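Long-range contact in D-glycero-D-manno-heptose 1-phosphate kinase (Bacteroides thetaiotaomicron, PDB 3K85), which probably transfers phosphate from ATP to a sugar substrate, as a D-glycero-D-manno-heptose 1-phosphate kinase of the GHMP family: residues A[192-204]-A[301-315]. Sequence-based numbering, arbitrary orientation.
Sequences VDELESSMVLYFT and GFIMFVVEPTRKEEV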
# COMPACT_ATOMS: atom_id res chain seq x y z
N VAL A 192 -1.72 -5.71 -11.79
CA VAL A 192 -0.40 -6.31 -11.89
C VAL A 192 -0.35 -7.23 -13.11
O VAL A 192 0.61 -7.17 -13.88
CB VAL A 192 -0.06 -7.12 -10.64
CG1 VAL A 192 1.32 -7.75 -10.78
CG2 VAL A 192 -0.11 -6.20 -9.43
N ASP A 193 -1.36 -8.08 -13.26
CA ASP A 193 -1.43 -8.97 -14.42
C ASP A 193 -1.54 -8.16 -15.72
O ASP A 193 -0.90 -8.49 -16.72
CB ASP A 193 -2.64 -9.92 -14.32
CG ASP A 193 -2.39 -11.07 -13.37
OD1 ASP A 193 -1.29 -11.66 -13.40
OD2 ASP A 193 -3.31 -11.41 -12.60
N GLU A 194 -2.35 -7.11 -15.70
CA GLU A 194 -2.49 -6.29 -16.90
C GLU A 194 -1.17 -5.64 -17.25
O GLU A 194 -0.79 -5.60 -18.42
CB GLU A 194 -3.53 -5.19 -16.68
CG GLU A 194 -3.78 -4.33 -17.93
CD GLU A 194 -4.43 -5.12 -19.07
OE1 GLU A 194 -4.56 -6.36 -18.95
OE2 GLU A 194 -4.79 -4.49 -20.09
N LEU A 195 -0.47 -5.12 -16.24
CA LEU A 195 0.81 -4.47 -16.47
C LEU A 195 1.85 -5.48 -16.95
O LEU A 195 2.63 -5.18 -17.86
CB LEU A 195 1.31 -3.78 -15.19
CG LEU A 195 2.46 -2.78 -15.39
CD1 LEU A 195 1.93 -1.51 -16.06
CD2 LEU A 195 3.09 -2.44 -14.06
N GLU A 196 1.86 -6.67 -16.36
CA GLU A 196 2.83 -7.69 -16.76
C GLU A 196 2.63 -8.12 -18.22
O GLU A 196 3.61 -8.34 -18.93
CB GLU A 196 2.76 -8.91 -15.85
CG GLU A 196 3.14 -8.61 -14.40
CD GLU A 196 3.08 -9.84 -13.50
OE1 GLU A 196 2.09 -10.60 -13.58
OE2 GLU A 196 4.02 -10.03 -12.71
N SER A 197 1.39 -8.24 -18.67
CA SER A 197 1.17 -8.65 -20.06
C SER A 197 1.37 -7.48 -21.04
O SER A 197 1.37 -7.67 -22.26
CB SER A 197 -0.23 -9.25 -20.23
OG SER A 197 -1.23 -8.33 -19.87
N SER A 198 1.55 -6.28 -20.49
CA SER A 198 1.77 -5.07 -21.27
C SER A 198 3.24 -4.66 -21.27
O SER A 198 3.58 -3.59 -21.78
CB SER A 198 0.94 -3.92 -20.70
OG SER A 198 -0.45 -4.15 -20.78
N MSE A 199 4.12 -5.48 -20.71
CA MSE A 199 5.53 -5.10 -20.67
C MSE A 199 6.56 -6.08 -21.18
O MSE A 199 6.44 -7.30 -21.01
CB MSE A 199 5.92 -4.68 -19.26
CG MSE A 199 5.44 -3.31 -18.87
SE MSE A 199 5.76 -2.95 -17.00
CE MSE A 199 7.64 -3.44 -16.90
N VAL A 200 7.60 -5.53 -21.78
CA VAL A 200 8.69 -6.32 -22.31
C VAL A 200 10.02 -5.79 -21.76
O VAL A 200 10.30 -4.59 -21.83
CB VAL A 200 8.72 -6.26 -23.86
CG1 VAL A 200 9.70 -7.29 -24.41
CG2 VAL A 200 7.33 -6.50 -24.41
N LEU A 201 10.82 -6.68 -21.19
CA LEU A 201 12.13 -6.35 -20.64
C LEU A 201 13.17 -6.81 -21.64
O LEU A 201 13.32 -8.00 -21.88
CB LEU A 201 12.35 -7.08 -19.32
CG LEU A 201 12.13 -6.31 -18.03
CD1 LEU A 201 13.45 -6.23 -17.28
CD2 LEU A 201 11.58 -4.91 -18.32
N TYR A 202 13.91 -5.86 -22.22
CA TYR A 202 14.92 -6.22 -23.22
C TYR A 202 16.31 -5.64 -22.98
O TYR A 202 16.49 -4.42 -22.92
CB TYR A 202 14.42 -5.82 -24.61
CG TYR A 202 15.41 -6.12 -25.71
CD1 TYR A 202 15.83 -7.42 -25.96
CD2 TYR A 202 15.93 -5.09 -26.51
CE1 TYR A 202 16.75 -7.71 -26.97
CE2 TYR A 202 16.85 -5.36 -27.52
CZ TYR A 202 17.26 -6.67 -27.75
OH TYR A 202 18.18 -6.94 -28.73
N PHE A 203 17.30 -6.52 -22.86
CA PHE A 203 18.68 -6.11 -22.65
C PHE A 203 19.39 -6.15 -24.00
O PHE A 203 18.89 -6.76 -24.95
CB PHE A 203 19.39 -7.06 -21.69
CG PHE A 203 18.81 -7.08 -20.31
CD1 PHE A 203 17.56 -7.64 -20.06
CD2 PHE A 203 19.54 -6.58 -19.23
CE1 PHE A 203 17.05 -7.70 -18.77
CE2 PHE A 203 19.04 -6.64 -17.93
CZ PHE A 203 17.79 -7.21 -17.70
N THR A 204 20.55 -5.51 -24.10
CA THR A 204 21.29 -5.49 -25.35
C THR A 204 22.51 -6.41 -25.29
O THR A 204 22.63 -7.24 -24.39
CB THR A 204 21.77 -4.07 -25.70
OG1 THR A 204 20.69 -3.15 -25.55
CG2 THR A 204 22.25 -4.03 -27.14
N GLY A 301 22.31 -1.09 -22.05
CA GLY A 301 21.82 -2.42 -22.37
C GLY A 301 20.64 -2.82 -21.51
O GLY A 301 20.73 -3.75 -20.71
N PHE A 302 19.52 -2.12 -21.68
CA PHE A 302 18.31 -2.41 -20.91
C PHE A 302 17.18 -1.45 -21.28
O PHE A 302 17.18 -0.29 -20.87
CB PHE A 302 18.61 -2.28 -19.42
CG PHE A 302 17.44 -2.64 -18.55
CD1 PHE A 302 17.23 -3.95 -18.17
CD2 PHE A 302 16.56 -1.66 -18.12
CE1 PHE A 302 16.15 -4.29 -17.36
CE2 PHE A 302 15.47 -1.99 -17.32
CZ PHE A 302 15.27 -3.31 -16.94
N ILE A 303 16.21 -1.95 -22.04
CA ILE A 303 15.07 -1.12 -22.43
C ILE A 303 13.77 -1.72 -21.90
O ILE A 303 13.54 -2.93 -22.00
CB ILE A 303 14.93 -0.98 -23.96
CG1 ILE A 303 16.28 -0.67 -24.61
CG2 ILE A 303 13.95 0.13 -24.28
CD1 ILE A 303 17.14 -1.88 -24.81
N MSE A 304 12.92 -0.87 -21.34
CA MSE A 304 11.64 -1.30 -20.82
C MSE A 304 10.59 -0.83 -21.81
O MSE A 304 10.44 0.37 -22.04
CB MSE A 304 11.39 -0.69 -19.44
CG MSE A 304 10.11 -1.13 -18.77
SE MSE A 304 9.93 -0.35 -17.00
CE MSE A 304 9.02 1.28 -17.50
N PHE A 305 9.87 -1.77 -22.41
CA PHE A 305 8.84 -1.44 -23.38
C PHE A 305 7.43 -1.71 -22.86
O PHE A 305 7.19 -2.72 -22.22
CB PHE A 305 9.06 -2.24 -24.67
CG PHE A 305 10.19 -1.75 -25.51
CD1 PHE A 305 10.12 -0.52 -26.15
CD2 PHE A 305 11.32 -2.55 -25.71
CE1 PHE A 305 11.17 -0.08 -26.97
CE2 PHE A 305 12.37 -2.12 -26.53
CZ PHE A 305 12.29 -0.88 -27.16
N VAL A 306 6.52 -0.80 -23.16
CA VAL A 306 5.12 -0.94 -22.76
C VAL A 306 4.30 -1.15 -24.03
O VAL A 306 4.21 -0.26 -24.87
CB VAL A 306 4.62 0.32 -22.01
CG1 VAL A 306 3.10 0.27 -21.85
CG2 VAL A 306 5.29 0.41 -20.65
N VAL A 307 3.70 -2.33 -24.16
CA VAL A 307 2.91 -2.65 -25.35
C VAL A 307 1.52 -3.23 -25.05
O VAL A 307 1.27 -3.76 -23.97
CB VAL A 307 3.68 -3.64 -26.25
CG1 VAL A 307 3.91 -4.94 -25.51
CG2 VAL A 307 2.93 -3.87 -27.55
N GLU A 308 0.62 -3.10 -26.02
CA GLU A 308 -0.74 -3.63 -25.91
C GLU A 308 -0.56 -5.13 -25.77
O GLU A 308 0.18 -5.74 -26.55
CB GLU A 308 -1.53 -3.33 -27.18
CG GLU A 308 -2.81 -2.55 -26.97
CD GLU A 308 -3.44 -2.15 -28.30
OE1 GLU A 308 -2.76 -1.44 -29.08
OE2 GLU A 308 -4.60 -2.53 -28.56
N PRO A 309 -1.23 -5.75 -24.78
CA PRO A 309 -1.14 -7.19 -24.55
C PRO A 309 -1.27 -8.08 -25.80
O PRO A 309 -0.44 -8.97 -26.03
CB PRO A 309 -2.25 -7.44 -23.54
CG PRO A 309 -2.22 -6.18 -22.73
CD PRO A 309 -2.12 -5.12 -23.79
N THR A 310 -2.30 -7.83 -26.61
CA THR A 310 -2.53 -8.62 -27.82
C THR A 310 -1.42 -8.46 -28.86
O THR A 310 -1.38 -9.17 -29.87
CB THR A 310 -3.88 -8.26 -28.49
OG1 THR A 310 -3.89 -6.87 -28.82
CG2 THR A 310 -5.04 -8.56 -27.56
N ARG A 311 -0.51 -7.51 -28.62
CA ARG A 311 0.59 -7.27 -29.54
C ARG A 311 1.94 -7.56 -28.90
O ARG A 311 2.97 -7.45 -29.55
CB ARG A 311 0.57 -5.81 -30.03
CG ARG A 311 -0.64 -5.47 -30.90
CD ARG A 311 -0.70 -3.99 -31.26
NE ARG A 311 0.45 -3.54 -32.05
CZ ARG A 311 0.84 -4.09 -33.20
NH1 ARG A 311 0.18 -5.13 -33.71
NH2 ARG A 311 1.88 -3.59 -33.85
N LYS A 312 1.94 -7.96 -27.63
CA LYS A 312 3.19 -8.24 -26.95
C LYS A 312 4.04 -9.32 -27.62
O LYS A 312 5.23 -9.11 -27.83
CB LYS A 312 2.94 -8.61 -25.48
CG LYS A 312 4.22 -9.05 -24.75
CD LYS A 312 4.03 -9.25 -23.26
CE LYS A 312 5.26 -9.89 -22.65
NZ LYS A 312 5.31 -9.82 -21.15
N GLU A 313 3.43 -10.46 -27.94
CA GLU A 313 4.18 -11.55 -28.56
C GLU A 313 4.95 -11.11 -29.82
O GLU A 313 6.07 -11.57 -30.06
CB GLU A 313 3.25 -12.72 -28.91
CG GLU A 313 3.95 -13.86 -29.66
CD GLU A 313 5.07 -14.52 -28.86
OE1 GLU A 313 5.89 -13.80 -28.26
OE2 GLU A 313 5.14 -15.77 -28.85
N GLU A 314 4.34 -10.24 -30.61
CA GLU A 314 4.96 -9.74 -31.82
C GLU A 314 6.22 -8.99 -31.38
O GLU A 314 7.33 -9.33 -31.79
CB GLU A 314 4.00 -8.80 -32.55
CG GLU A 314 3.81 -9.13 -34.03
CD GLU A 314 3.47 -10.60 -34.28
OE1 GLU A 314 4.40 -11.44 -34.31
OE2 GLU A 314 2.28 -10.92 -34.45
N VAL A 315 6.03 -7.97 -30.55
CA VAL A 315 7.15 -7.18 -30.05
C VAL A 315 8.27 -8.10 -29.55
O VAL A 315 9.43 -7.96 -29.95
CB VAL A 315 6.70 -6.25 -28.89
CG1 VAL A 315 7.91 -5.59 -28.25
CG2 VAL A 315 5.74 -5.19 -29.42
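Strands 199-202 and 303-306 pair antiparallel in a small sheet, the latter in the C-terminal family region of this GHMP kinase. V200 with F305 and Y202 with I303 are hydrogen-bonded pairs, each closed by two backbone bonds; I303 N to Y202 O is 2.6 Å. V307 N extends the ladder to S198 O. On one face, M199 CE lies 3.8 Å from M304 SE. On the other, V200 CG2 reaches V307 CG1 and V315 CG1.

K312 reaches from its helix to the junction of helix 189-197 and strand 199-202. Its extended chain, with CG anti to the backbone N (chi1 174°), carries NZ to M199 O at 2.8 Å. A weak bond links NZ to E196 O. P309 CG packs 3.3 Å from S198 OG, which donates to E194 O at 2.8 Å.

Beyond the ladder, the edge of F302 meets a face of F203 in a T-shaped stack, planes at 78°. F302 CD1 sits over that face, 3.3 Å from F203 CE2, and L201 CD1 comes equally near F302 CE1. With F203 cut back to an alanine, the F302 edge would probably lose its aromatic partner and a gap would open.

Strand 303-306 runs between 199-202 and 291-294. M327 bonds the other edge of 199-202, and F325 bonds F203. L12 of strand 4-15 touches M199, L201, F302 and M304. Helix 309-320 covers V200, Y202 and F305.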